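Local coordinates for putative major capsid protein (Cafeteriavirus-dependent mavirus, PDB 6G44) that probably forms the icosahedral shell of the virophage, as a double jelly-roll major capsid protein that assembles into trimers, at residues T41-S49 against Q58-G66; C145-K153 against Y387-S395. All coordinates share one frame; numbering follows the deposited sequence. Where two conformers were deposited one is given.

Contact 1 of 2, residues T41-S49 against Q58-G66; sequences TFQTIQPVS and QITFNQPLG. With SO4 (sulfate ion), chain E.
The carbonyl oxygen of Thr60 receives the backbone N-H of Val48 in a bond of 2.8 Å from Val48 N to Thr60 O. The same oxygen is hemmed in by carbon, for Pro47 CA lies 3.2 Å from Thr60 O and both methyls of Val48 rest against it. A water whose oxygen is 2.8 Å from Asn62 N accepts that N-H and lies close to Gln46 O, bridging the two segments. Proline suits position 47: it brings no N-H needing a partner, and it lays its puckered ring alongside Phe61, with Pro47 CD 3.8 Å from Phe61 CE1. Further along, Ile45 spreads its branched side chain over two partners. Its CG2, set anti to the backbone N, reaches Gln63 CB at 3.7 Å and also touches Phe61 CD1. Gln63 can offer its aliphatic part to Ile45 because its amide is turned away to bond Pro64 O. At the far end the side chains of Gln43 and Leu65 run antiparallel, Gln43 CG 4.0 Å from Leu65 CD2, while the Gln43 amide folds back to Thr41 O. Strand 43-45 pairs with strand 258-273, whereas strand 58-66 pairs with strand 222-235, and Phe42 and Thr44 pack on Gln377 of the second subunit.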
ATOM      1  N   THR C  41       7.902  33.239  -1.630  1.00 17.49           N
ATOM      2  CA  THR C  41       9.277  33.355  -2.153  1.00 17.12           C
ATOM      3  C   THR C  41       9.926  32.009  -2.584  1.00 16.05           C
ATOM      4  O   THR C  41      11.123  31.747  -2.354  1.00 17.19           O
ATOM      5  CB  THR C  41      10.209  34.181  -1.240  1.00 17.66           C
ATOM      6  OG1 THR C  41      10.496  33.508  -0.015  1.00 19.84           O
ATOM      7  CG2 THR C  41       9.617  35.529  -0.930  1.00 18.74           C
ATOM      8  N   PHE C  42       9.125  31.195  -3.262  1.00 14.93           N
ATOM      9  CA  PHE C  42       9.591  29.932  -3.839  1.00 14.38           C
ATOM     10  C   PHE C  42      10.337  30.339  -5.124  1.00 14.61           C
ATOM     11  O   PHE C  42       9.776  31.029  -5.982  1.00 15.92           O
ATOM     12  CB  PHE C  42       8.358  29.078  -4.149  1.00 14.55           C
ATOM     13  CG  PHE C  42       8.589  27.578  -4.245  1.00 14.71           C
ATOM     14  CD1 PHE C  42       9.677  27.018  -4.924  1.00 15.18           C
ATOM     15  CD2 PHE C  42       7.649  26.707  -3.705  1.00 15.12           C
ATOM     16  CE1 PHE C  42       9.836  25.643  -5.023  1.00 14.84           C
ATOM     17  CE2 PHE C  42       7.795  25.323  -3.828  1.00 15.19           C
ATOM     18  CZ  PHE C  42       8.901  24.794  -4.496  1.00 15.18           C
ATOM     19  N   GLN C  43      11.599  29.959  -5.229  1.00 13.52           N
ATOM     20  CA  GLN C  43      12.433  30.434  -6.342  1.00 14.43           C
ATOM     21  C   GLN C  43      12.279  29.562  -7.577  1.00 13.99           C
ATOM     22  O   GLN C  43      12.321  28.330  -7.491  1.00 13.62           O
ATOM     23  CB  GLN C  43      13.895  30.455  -5.926  1.00 14.86           C
ATOM     24  CG  GLN C  43      14.212  31.269  -4.665  1.00 16.20           C
ATOM     25  CD  GLN C  43      13.846  32.722  -4.831  1.00 19.30           C
ATOM     26  OE1 GLN C  43      14.424  33.408  -5.681  1.00 23.71           O
ATOM     27  NE2 GLN C  43      12.870  33.204  -4.047  1.00 21.22           N
ATOM     28  N   THR C  44      12.127  30.208  -8.729  1.00 14.31           N
ATOM     29  CA  THR C  44      12.261  29.585 -10.026  1.00 14.20           C
ATOM     30  C   THR C  44      13.497  30.208 -10.667  1.00 14.38           C
ATOM     31  O   THR C  44      13.479  31.414 -10.997  1.00 17.29           O
ATOM     32  CB  THR C  44      11.018  29.793 -10.896  1.00 15.16           C
ATOM     33  OG1 THR C  44       9.907  29.082 -10.305  1.00 16.79           O
ATOM     34  CG2 THR C  44      11.227  29.237 -12.306  1.00 14.99           C
ATOM     35  N   ILE C  45      14.553  29.415 -10.816  1.00 13.44           N
ATOM     36  CA  ILE C  45      15.885  29.931 -11.173  1.00 13.42           C
ATOM     37  C   ILE C  45      16.215  29.507 -12.587  1.00 13.96           C
ATOM     38  O   ILE C  45      16.255  28.319 -12.894  1.00 13.95           O
ATOM     39  CB  ILE C  45      16.953  29.412 -10.205  1.00 14.04           C
ATOM     40  CG1 ILE C  45      16.558  29.806  -8.771  1.00 14.78           C
ATOM     41  CG2 ILE C  45      18.346  29.956 -10.544  1.00 13.79           C
ATOM     42  CD1 ILE C  45      17.402  29.189  -7.721  1.00 15.56           C
ATOM     43  N   GLN C  46      16.503  30.502 -13.419  1.00 14.21           N
ATOM     44  CA  GLN C  46      16.884  30.282 -14.804  0.50 14.81           C
ATOM     45  C   GLN C  46      18.381  29.976 -14.861  1.00 14.18           C
ATOM     46  O   GLN C  46      19.126  30.422 -14.020  1.00 13.77           O
ATOM     47  CB  GLN C  46      16.591  31.542 -15.636  0.50 15.92           C
ATOM     48  CG  GLN C  46      15.190  32.139 -15.473  0.50 17.67           C
ATOM     49  CD  GLN C  46      14.120  31.312 -16.155  0.50 18.98           C
ATOM     50  OE1 GLN C  46      14.327  30.846 -17.277  0.50 21.31           O
ATOM     51  NE2 GLN C  46      12.953  31.132 -15.490  0.50 19.73           N
ATOM     52  N   PRO C  47      18.821  29.219 -15.877  1.00 13.74           N
ATOM     53  CA  PRO C  47      20.257  28.994 -16.035  1.00 13.46           C
ATOM     54  C   PRO C  47      20.953  30.291 -16.515  1.00 13.35           C
ATOM     55  O   PRO C  47      20.290  31.230 -16.953  1.00 13.78           O
ATOM     56  CB  PRO C  47      20.333  27.907 -17.091  1.00 14.52           C
ATOM     57  CG  PRO C  47      19.070  27.947 -17.797  1.00 15.81           C
ATOM     58  CD  PRO C  47      18.037  28.523 -16.903  1.00 14.97           C
ATOM     59  N   VAL C  48      22.267  30.283 -16.422  1.00 13.11           N
ATOM     60  CA  VAL C  48      23.057  31.497 -16.749  1.00 13.51           C
ATOM     61  C   VAL C  48      23.001  31.855 -18.228  1.00 14.47           C
ATOM     62  O   VAL C  48      23.222  33.031 -18.571  1.00 14.13           O
ATOM     63  CB  VAL C  48      24.505  31.376 -16.315  1.00 13.91           C
ATOM     64  CG1 VAL C  48      24.613  31.253 -14.807  1.00 14.17           C
ATOM     65  CG2 VAL C  48      25.225  30.264 -17.063  1.00 14.95           C
ATOM     66  N   SER C  49      22.749  30.876 -19.089  1.00 15.22           N
ATOM     67  CA  SER C  49      22.539  31.101 -20.508  1.00 17.21           C
ATOM     68  C   SER C  49      21.356  30.308 -21.023  1.00 17.71           C
ATOM     69  O   SER C  49      20.911  29.372 -20.347  1.00 17.37           O
ATOM     70  CB  SER C  49      23.805  30.726 -21.258  1.00 18.74           C
ATOM     71  OG  SER C  49      24.110  29.363 -21.105  1.00 20.50           O
ATOM     72  N   GLN C  58      26.345  21.443 -21.387  1.00 12.58           N
ATOM     73  CA  GLN C  58      26.474  21.935 -20.013  1.00 12.76           C
ATOM     74  C   GLN C  58      25.407  22.986 -19.696  1.00 12.53           C
ATOM     75  O   GLN C  58      25.121  23.867 -20.507  1.00 12.93           O
ATOM     76  CB  GLN C  58      27.866  22.498 -19.766  1.00 12.82           C
ATOM     77  CG  GLN C  58      28.177  22.730 -18.284  1.00 13.66           C
ATOM     78  CD  GLN C  58      29.495  23.423 -18.061  1.00 14.68           C
ATOM     79  OE1 GLN C  58      29.606  24.607 -18.324  1.00 15.12           O
ATOM     80  NE2 GLN C  58      30.476  22.703 -17.538  1.00 15.51           N
ATOM     81  N   ILE C  59      24.798  22.876 -18.504  1.00 11.82           N
ATOM     82  CA  ILE C  59      23.792  23.805 -18.020  1.00 13.40           C
ATOM     83  C   ILE C  59      24.220  24.235 -16.632  1.00 13.36           C
ATOM     84  O   ILE C  59      24.560  23.399 -15.830  1.00 13.36           O
ATOM     85  CB  ILE C  59      22.407  23.117 -17.940  1.00 13.71           C
ATOM     86  CG1 ILE C  59      21.936  22.682 -19.342  1.00 13.91           C
ATOM     87  CG2 ILE C  59      21.380  24.044 -17.272  1.00 14.06           C
ATOM     88  CD1 ILE C  59      20.956  21.501 -19.315  1.00 14.82           C
ATOM     89  N   THR C  60      24.273  25.548 -16.385  1.00 12.78           N
ATOM     90  CA  THR C  60      24.723  26.086 -15.118  1.00 13.04           C
ATOM     91  C   THR C  60      23.694  27.012 -14.512  1.00 13.01           C
ATOM     92  O   THR C  60      23.194  27.948 -15.158  1.00 13.86           O
ATOM     93  CB  THR C  60      26.051  26.851 -15.293  1.00 14.33           C
ATOM     94  OG1 THR C  60      27.061  25.928 -15.691  1.00 16.12           O
ATOM     95  CG2 THR C  60      26.463  27.520 -13.978  1.00 15.57           C
ATOM     96  N   PHE C  61      23.386  26.737 -13.241  1.00 12.44           N
ATOM     97  CA  PHE C  61      22.629  27.661 -12.404  1.00 12.79           C
ATOM     98  C   PHE C  61      23.603  28.336 -11.457  1.00 12.43           C
ATOM     99  O   PHE C  61      24.458  27.685 -10.851  1.00 13.10           O
ATOM    100  CB  PHE C  61      21.525  26.928 -11.610  1.00 12.30           C
ATOM    101  CG  PHE C  61      20.551  26.210 -12.483  1.00 11.86           C
ATOM    102  CD1 PHE C  61      19.484  26.860 -13.055  1.00 11.97           C
ATOM    103  CD2 PHE C  61      20.759  24.869 -12.790  1.00 12.41           C
ATOM    104  CE1 PHE C  61      18.622  26.205 -13.899  1.00 12.23           C
ATOM    105  CE2 PHE C  61      19.903  24.211 -13.635  1.00 12.12           C
ATOM    106  CZ  PHE C  61      18.828  24.876 -14.190  1.00 12.48           C
ATOM    107  N   ASN C  62      23.491  29.666 -11.350  1.00 13.34           N
ATOM    108  CA  ASN C  62      24.392  30.434 -10.475  1.00 13.49           C
ATOM    109  C   ASN C  62      23.512  31.469  -9.826  1.00 13.82           C
ATOM    110  O   ASN C  62      23.133  32.455 -10.433  1.00 15.14           O
ATOM    111  CB  ASN C  62      25.528  31.063 -11.301  1.00 14.77           C
ATOM    112  CG  ASN C  62      26.523  31.821 -10.451  1.00 16.30           C
ATOM    113  OD1 ASN C  62      26.197  32.325  -9.392  1.00 18.06           O
ATOM    114  ND2 ASN C  62      27.763  31.910 -10.933  1.00 20.01           N
ATOM    115  N   GLN C  63      23.148  31.202  -8.579  1.00 13.50           N
ATOM    116  CA  GLN C  63      22.183  32.043  -7.889  1.00 14.12           C
ATOM    117  C   GLN C  63      22.433  32.030  -6.383  1.00 13.78           C
ATOM    118  O   GLN C  63      21.903  31.191  -5.648  1.00 13.42           O
ATOM    119  CB  GLN C  63      20.742  31.623  -8.210  1.00 15.02           C
ATOM    120  CG  GLN C  63      19.706  32.529  -7.556  1.00 16.34           C
ATOM    121  CD  GLN C  63      19.879  33.957  -8.027  1.00 18.01           C
ATOM    122  OE1 GLN C  63      19.565  34.269  -9.177  1.00 21.20           O
ATOM    123  NE2 GLN C  63      20.385  34.832  -7.154  1.00 18.42           N
ATOM    124  N   PRO C  64      23.217  32.995  -5.884  1.00 12.62           N
ATOM    125  CA  PRO C  64      23.295  33.161  -4.442  1.00 12.95           C
ATOM    126  C   PRO C  64      21.894  33.311  -3.807  1.00 12.45           C
ATOM    127  O   PRO C  64      21.029  34.004  -4.373  1.00 12.82           O
ATOM    128  CB  PRO C  64      24.113  34.448  -4.299  1.00 12.62           C
ATOM    129  CG  PRO C  64      24.961  34.471  -5.537  1.00 13.09           C
ATOM    130  CD  PRO C  64      24.025  34.023  -6.603  1.00 12.96           C
ATOM    131  N   LEU C  65      21.711  32.688  -2.635  1.00 12.24           N
ATOM    132  CA  LEU C  65      20.441  32.726  -1.928  1.00 12.51           C
ATOM    133  C   LEU C  65      20.713  32.961  -0.466  1.00 12.07           C
ATOM    134  O   LEU C  65      21.489  32.276   0.161  1.00 12.77           O
ATOM    135  CB  LEU C  65      19.652  31.416  -2.128  1.00 12.22           C
ATOM    136  CG  LEU C  65      19.087  31.139  -3.519  1.00 13.04           C
ATOM    137  CD1 LEU C  65      18.514  29.713  -3.552  1.00 12.79           C
ATOM    138  CD2 LEU C  65      18.078  32.147  -3.975  1.00 13.16           C
ATOM    139  N   GLY C  66      20.022  33.946   0.065  1.00 13.30           N
ATOM    140  CA  GLY C  66      20.176  34.291   1.456  1.00 13.16           C
ATOM    141  C   GLY C  66      19.339  33.419   2.372  1.00 12.62           C
ATOM    142  O   GLY C  66      18.423  32.706   1.917  1.00 13.30           O
TER
HETATM  143  S   SO4 E 602       5.336  34.918  -3.844  0.70 16.14           S
HETATM  144  O1  SO4 E 602       4.948  33.835  -4.747  0.70 16.86           O
HETATM  145  O2  SO4 E 602       6.806  34.886  -3.651  0.70 18.44           O
HETATM  146  O3  SO4 E 602       4.592  34.786  -2.552  0.70 15.06           O
HETATM  147  O4  SO4 E 602       4.922  36.230  -4.453  0.70 17.69           O
HETATM  148  O   HOH W   1      21.476  31.037 -12.804  1.00 16.72           O

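Contact 2 of 2, residues C145-K153 against Y387-S395. With SO4 (sulfate ion), chain Z.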
ATOM      1  N   CYS C 145       7.749   9.891 -12.514  1.00 10.60           N
ATOM      2  CA  CYS C 145       7.947   8.641 -13.245  1.00 11.26           C
ATOM      3  C   CYS C 145       8.779   7.724 -12.369  1.00 11.41           C
ATOM      4  O   CYS C 145       9.970   7.503 -12.635  1.00 12.46           O
ATOM      5  CB  CYS C 145       8.673   8.947 -14.552  1.00 11.50           C
ATOM      6  SG  CYS C 145       7.636   9.891 -15.690  1.00 13.99           S
ATOM      7  N   SER C 146       8.149   7.167 -11.331  1.00 11.54           N
ATOM      8  CA  SER C 146       8.845   6.384 -10.315  1.00 11.84           C
ATOM      9  C   SER C 146       8.716   4.878 -10.465  1.00 11.36           C
ATOM     10  O   SER C 146       9.463   4.161  -9.820  1.00 12.92           O
ATOM     11  CB  SER C 146       8.408   6.767  -8.902  1.00 12.75           C
ATOM     12  OG  SER C 146       7.025   6.580  -8.723  1.00 14.18           O
ATOM     13  N   ASP C 147       7.812   4.400 -11.302  1.00 10.27           N
ATOM     14  CA  ASP C 147       7.671   2.965 -11.524  1.00 10.28           C
ATOM     15  C   ASP C 147       8.911   2.440 -12.231  1.00  9.93           C
ATOM     16  O   ASP C 147       9.362   3.071 -13.212  1.00 10.24           O
ATOM     17  CB  ASP C 147       6.411   2.705 -12.350  1.00 10.47           C
ATOM     18  CG  ASP C 147       6.229   1.258 -12.709  1.00 10.88           C
ATOM     19  OD1 ASP C 147       6.758   0.854 -13.776  1.00 10.90           O
ATOM     20  OD2 ASP C 147       5.551   0.529 -11.953  1.00 11.78           O
ATOM     21  N   VAL C 148       9.448   1.310 -11.753  1.00  9.62           N
ATOM     22  CA  VAL C 148      10.643   0.682 -12.282  1.00 10.06           C
ATOM     23  C   VAL C 148      10.245  -0.560 -13.068  1.00 10.11           C
ATOM     24  O   VAL C 148       9.464  -1.395 -12.576  1.00 10.37           O
ATOM     25  CB  VAL C 148      11.622   0.360 -11.131  1.00 10.99           C
ATOM     26  CG1 VAL C 148      12.787  -0.473 -11.604  1.00 11.69           C
ATOM     27  CG2 VAL C 148      12.115   1.635 -10.455  1.00 11.82           C
ATOM     28  N   ASP C 149      10.802  -0.708 -14.268  1.00  9.98           N
ATOM     29  CA  ASP C 149      10.454  -1.825 -15.142  1.00 10.10           C
ATOM     30  C   ASP C 149      10.838  -3.166 -14.524  1.00 10.10           C
ATOM     31  O   ASP C 149      11.933  -3.357 -13.970  1.00 10.62           O
ATOM     32  CB  ASP C 149      11.215  -1.747 -16.463  1.00 10.23           C
ATOM     33  CG  ASP C 149      10.814  -0.566 -17.318  1.00 10.14           C
ATOM     34  OD1 ASP C 149       9.658  -0.162 -17.290  1.00 10.97           O
ATOM     35  OD2 ASP C 149      11.693  -0.064 -18.060  1.00 11.82           O
ATOM     36  N   GLU C 150       9.915  -4.128 -14.624  1.00 10.28           N
ATOM     37  CA  GLU C 150      10.172  -5.479 -14.152  1.00 10.55           C
ATOM     38  C   GLU C 150      10.741  -6.383 -15.220  1.00 10.73           C
ATOM     39  O   GLU C 150      11.477  -7.316 -14.889  1.00 10.55           O
ATOM     40  CB  GLU C 150       8.884  -6.088 -13.591  1.00 10.96           C
ATOM     41  CG  GLU C 150       8.342  -5.342 -12.377  1.00 11.43           C
ATOM     42  CD  GLU C 150       7.424  -4.162 -12.672  1.00 11.60           C
ATOM     43  OE1 GLU C 150       7.170  -3.873 -13.871  1.00 11.54           O
ATOM     44  OE2 GLU C 150       6.962  -3.533 -11.683  1.00 11.73           O
ATOM     45  N   TYR C 151      10.347  -6.146 -16.473  1.00 10.69           N
ATOM     46  CA  TYR C 151      10.712  -7.016 -17.598  1.00 10.99           C
ATOM     47  C   TYR C 151      11.405  -6.200 -18.696  1.00 12.02           C
ATOM     48  O   TYR C 151      11.347  -4.972 -18.709  1.00 12.51           O
ATOM     49  CB  TYR C 151       9.507  -7.797 -18.124  1.00 11.34           C
ATOM     50  CG  TYR C 151       8.763  -8.500 -17.018  1.00 11.05           C
ATOM     51  CD1 TYR C 151       9.276  -9.638 -16.417  1.00 10.82           C
ATOM     52  CD2 TYR C 151       7.594  -7.982 -16.499  1.00 11.13           C
ATOM     53  CE1 TYR C 151       8.622 -10.235 -15.361  1.00 10.74           C
ATOM     54  CE2 TYR C 151       6.941  -8.569 -15.424  1.00 10.99           C
ATOM     55  CZ  TYR C 151       7.474  -9.690 -14.860  1.00 10.61           C
ATOM     56  OH  TYR C 151       6.810 -10.249 -13.782  1.00 10.46           O
ATOM     57  N   ASN C 152      12.012  -6.905 -19.641  1.00 11.64           N
ATOM     58  CA  ASN C 152      12.836  -6.254 -20.639  1.00 12.57           C
ATOM     59  C   ASN C 152      12.064  -5.787 -21.888  1.00 12.55           C
ATOM     60  O   ASN C 152      12.688  -5.247 -22.807  1.00 13.17           O
ATOM     61  CB  ASN C 152      14.025  -7.148 -21.004  1.00 12.24           C
ATOM     62  CG  ASN C 152      13.651  -8.309 -21.898  1.00 12.79           C
ATOM     63  OD1 ASN C 152      12.500  -8.720 -21.991  1.00 12.49           O
ATOM     64  ND2 ASN C 152      14.671  -8.878 -22.545  1.00 14.85           N
ATOM     65  N   LYS C 153      10.750  -5.999 -21.918  0.50 12.33           N
ATOM     66  CA  LYS C 153       9.871  -5.495 -22.963  0.50 13.13           C
ATOM     67  C   LYS C 153       8.569  -5.025 -22.345  0.50 12.73           C
ATOM     68  O   LYS C 153       8.086  -5.597 -21.346  0.50 12.77           O
ATOM     69  CB  LYS C 153       9.514  -6.572 -23.968  0.50 13.99           C
ATOM     70  CG  LYS C 153      10.662  -7.121 -24.780  0.50 15.01           C
ATOM     71  CD  LYS C 153      10.094  -7.927 -25.925  0.50 15.86           C
ATOM     72  CE  LYS C 153      11.157  -8.588 -26.770  0.50 16.73           C
ATOM     73  NZ  LYS C 153      10.573  -9.883 -27.155  0.50 15.96           N
ATOM     74  N   TYR C 387      16.132  -4.244  -1.517  1.00 10.25           N
ATOM     75  CA  TYR C 387      15.709  -4.518  -2.891  1.00 10.27           C
ATOM     76  C   TYR C 387      14.193  -4.617  -2.947  1.00 10.12           C
ATOM     77  O   TYR C 387      13.606  -5.364  -2.181  1.00 11.75           O
ATOM     78  CB  TYR C 387      16.363  -5.783  -3.422  1.00 10.20           C
ATOM     79  CG  TYR C 387      16.087  -5.994  -4.880  1.00  9.78           C
ATOM     80  CD1 TYR C 387      16.869  -5.364  -5.863  1.00 10.30           C
ATOM     81  CD2 TYR C 387      15.057  -6.831  -5.294  1.00  9.87           C
ATOM     82  CE1 TYR C 387      16.596  -5.503  -7.215  1.00 10.06           C
ATOM     83  CE2 TYR C 387      14.783  -7.004  -6.636  1.00 10.09           C
ATOM     84  CZ  TYR C 387      15.571  -6.374  -7.598  1.00 10.29           C
ATOM     85  OH  TYR C 387      15.298  -6.559  -8.949  1.00 10.44           O
ATOM     86  N   ASN C 388      13.594  -3.887  -3.885  1.00 10.31           N
ATOM     87  CA  ASN C 388      12.155  -3.561  -3.830  1.00 11.00           C
ATOM     88  C   ASN C 388      11.325  -4.067  -4.995  1.00 11.45           C
ATOM     89  O   ASN C 388      10.177  -3.658  -5.141  1.00 13.28           O
ATOM     90  CB  ASN C 388      11.959  -2.047  -3.631  1.00 11.85           C
ATOM     91  CG  ASN C 388      12.500  -1.235  -4.779  1.00 12.63           C
ATOM     92  OD1 ASN C 388      12.713  -1.745  -5.884  1.00 13.19           O
ATOM     93  ND2 ASN C 388      12.761   0.060  -4.518  1.00 12.60           N
ATOM     94  N   LYS C 389      11.855  -4.988  -5.791  1.00  9.61           N
ATOM     95  CA  LYS C 389      11.145  -5.553  -6.933  1.00  9.91           C
ATOM     96  C   LYS C 389      10.913  -7.052  -6.795  1.00  9.73           C
ATOM     97  O   LYS C 389      11.562  -7.724  -6.000  1.00 10.13           O
ATOM     98  CB  LYS C 389      11.878  -5.274  -8.246  1.00 10.53           C
ATOM     99  CG  LYS C 389      12.088  -3.795  -8.530  1.00 11.09           C
ATOM    100  CD  LYS C 389      10.795  -3.003  -8.540  1.00 11.31           C
ATOM    101  CE  LYS C 389       9.885  -3.380  -9.698  1.00 12.11           C
ATOM    102  NZ  LYS C 389       8.555  -2.736  -9.582  1.00 12.03           N
ATOM    103  N   ARG C 390       9.973  -7.532  -7.595  1.00  9.20           N
ATOM    104  CA  ARG C 390       9.558  -8.956  -7.599  1.00  9.48           C
ATOM    105  C   ARG C 390      10.690  -9.882  -8.055  1.00  9.48           C
ATOM    106  O   ARG C 390      11.611  -9.466  -8.779  1.00  9.44           O
ATOM    107  CB  ARG C 390       8.330  -9.159  -8.475  1.00  9.44           C
ATOM    108  CG  ARG C 390       8.601  -8.920  -9.957  1.00  9.72           C
ATOM    109  CD  ARG C 390       7.367  -8.909 -10.833  1.00 10.11           C
ATOM    110  NE  ARG C 390       6.532  -7.749 -10.548  1.00 10.02           N
ATOM    111  CZ  ARG C 390       5.443  -7.468 -11.233  1.00 10.30           C
ATOM    112  NH1 ARG C 390       5.079  -8.238 -12.226  1.00 10.93           N
ATOM    113  NH2 ARG C 390       4.734  -6.371 -10.968  1.00 10.88           N
ATOM    114  N   PHE C 391      10.603 -11.152  -7.660  1.00  9.47           N
ATOM    115  CA  PHE C 391      11.630 -12.129  -7.992  1.00  9.60           C
ATOM    116  C   PHE C 391      11.802 -12.329  -9.512  1.00  9.22           C
ATOM    117  O   PHE C 391      12.932 -12.466  -9.990  1.00 10.23           O
ATOM    118  CB  PHE C 391      11.340 -13.469  -7.301  1.00  9.90           C
ATOM    119  CG  PHE C 391      12.387 -14.516  -7.553  1.00  9.84           C
ATOM    120  CD1 PHE C 391      13.714 -14.298  -7.167  1.00 10.21           C
ATOM    121  CD2 PHE C 391      12.079 -15.698  -8.199  1.00 10.56           C
ATOM    122  CE1 PHE C 391      14.715 -15.247  -7.402  1.00 10.55           C
ATOM    123  CE2 PHE C 391      13.069 -16.639  -8.438  1.00 10.48           C
ATOM    124  CZ  PHE C 391      14.363 -16.421  -8.040  1.00 10.63           C
ATOM    125  N   SER C 392      10.706 -12.323 -10.264  1.00  9.17           N
ATOM    126  CA  SER C 392      10.752 -12.508 -11.731  1.00  9.42           C
ATOM    127  C   SER C 392      11.489 -11.369 -12.441  1.00  9.72           C
ATOM    128  O   SER C 392      11.950 -11.576 -13.554  1.00 10.81           O
ATOM    129  CB  SER C 392       9.357 -12.682 -12.333  1.00 10.13           C
ATOM    130  OG  SER C 392       8.538 -11.587 -12.058  1.00 10.02           O
ATOM    131  N   CYS C 393      11.607 -10.206 -11.814  1.00  9.68           N
ATOM    132  CA  CYS C 393      12.456  -9.133 -12.336  1.00 10.30           C
ATOM    133  C   CYS C 393      13.901  -9.462 -12.043  1.00 10.09           C
ATOM    134  O   CYS C 393      14.701  -9.642 -12.966  1.00 10.49           O
ATOM    135  CB  CYS C 393      12.040  -7.836 -11.678  1.00 10.47           C
ATOM    136  SG  CYS C 393      13.135  -6.433 -11.978  1.00 11.85           S
ATOM    137  N   PHE C 394      14.204  -9.600 -10.752  1.00  9.74           N
ATOM    138  CA  PHE C 394      15.549  -9.943 -10.282  1.00  9.79           C
ATOM    139  C   PHE C 394      16.185 -11.118 -10.996  1.00  9.81           C
ATOM    140  O   PHE C 394      17.353 -11.090 -11.360  1.00 11.17           O
ATOM    141  CB  PHE C 394      15.482 -10.230  -8.779  1.00  9.62           C
ATOM    142  CG  PHE C 394      16.797 -10.605  -8.160  1.00  9.82           C
ATOM    143  CD1 PHE C 394      17.228 -11.937  -8.138  1.00 10.18           C
ATOM    144  CD2 PHE C 394      17.585  -9.641  -7.580  1.00 10.11           C
ATOM    145  CE1 PHE C 394      18.416 -12.288  -7.568  1.00 10.53           C
ATOM    146  CE2 PHE C 394      18.802  -9.989  -7.000  1.00 10.28           C
ATOM    147  CZ  PHE C 394      19.202 -11.309  -6.998  1.00 10.67           C
ATOM    148  N   SER C 395      15.395 -12.150 -11.240  1.00 10.54           N
ATOM    149  CA  SER C 395      15.971 -13.392 -11.723  1.00 10.22           C
ATOM    150  C   SER C 395      16.453 -13.332 -13.171  1.00 10.61           C
ATOM    151  O   SER C 395      17.275 -14.154 -13.567  1.00 11.03           O
ATOM    152  CB  SER C 395      15.002 -14.563 -11.605  1.00 10.43           C
ATOM    153  OG  SER C 395      13.922 -14.432 -12.507  1.00 11.11           O
TER
HETATM  154  S   SO4 Z 601       6.745  -5.405  -7.755  1.00 11.97           S
HETATM  155  O1  SO4 Z 601       7.752  -5.877  -8.692  1.00 11.62           O
HETATM  156  O2  SO4 Z 601       5.415  -5.587  -8.313  1.00 12.30           O
HETATM  157  O3  SO4 Z 601       6.980  -3.950  -7.488  1.00 13.68           O
HETATM  158  O4  SO4 Z 601       6.883  -6.148  -6.474  1.00 12.79           O
HETATM  159  O   HOH W   2       8.383   0.122  -9.290  1.00 12.42           O
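Glu150 and Lys389 form a salt bridge, with Glu150 OE2 2.8 Å from Lys389 NZ, which meets the oxygen from above the carboxylate plane. The ammonium also binds a water shared with Val148 N, and a sulfate oxygen, SO4 O3, 2.9 Å from Lys389 NZ. Two successive kinks in the lysine chain (chi2 -56°, chi3 -67°) bring NZ to these partners. Arg390 presents a guanidinium edge to the sulfate, with NE bonded to O1 and Arg390 NH2 2.9 Å from SO4 O2. The ion, probably from the crystallisation liquor, is also held by Ser172 of the third subunit, whose Ser169 O bonds Arg390 NH2. Arg390 is the N-cap residue of helix 391-394, in the second half of this double jelly-roll protein, whereas Glu150 lies in a long loop of the first. Tyrosine suits position 151: its one hydroxyl accepts from Arg390 NH1 and donates to Ser392 OG, 2.8 Å from Tyr151 OH, both near the ring plane. Ser392 OG also bonds the Cys180 carbonyl oxygen of the third subunit. Glu150 CG lies 3.5 Å above one face of the Arg390 guanidinium, toward its rim. Cys393 CA makes a CA-H...O contact of 3.3 Å with Glu150 O.

From the N terminus the chain first meets contact 1, which closes a short loop: only eight residues separate 41-49 from 58-66, and strands that pair with 258-273 and 222-235 are drawn together in the same large antiparallel sheet. Contact 2 opens afterwards, so the two neither nest nor cross. In all, 233 residues lie between its segments, and it closes a long excursion through much of the strand-rich chain, tying the loop after helix 136-142 to helix 391-394. The centres of contact 1 and contact 2 are about 36 Å apart, and the nearest atoms of contact 1 and contact 2 are about 17 Å apart. Contact 1 borders the second subunit and contact 2 the third, so each lies near a trimer interface.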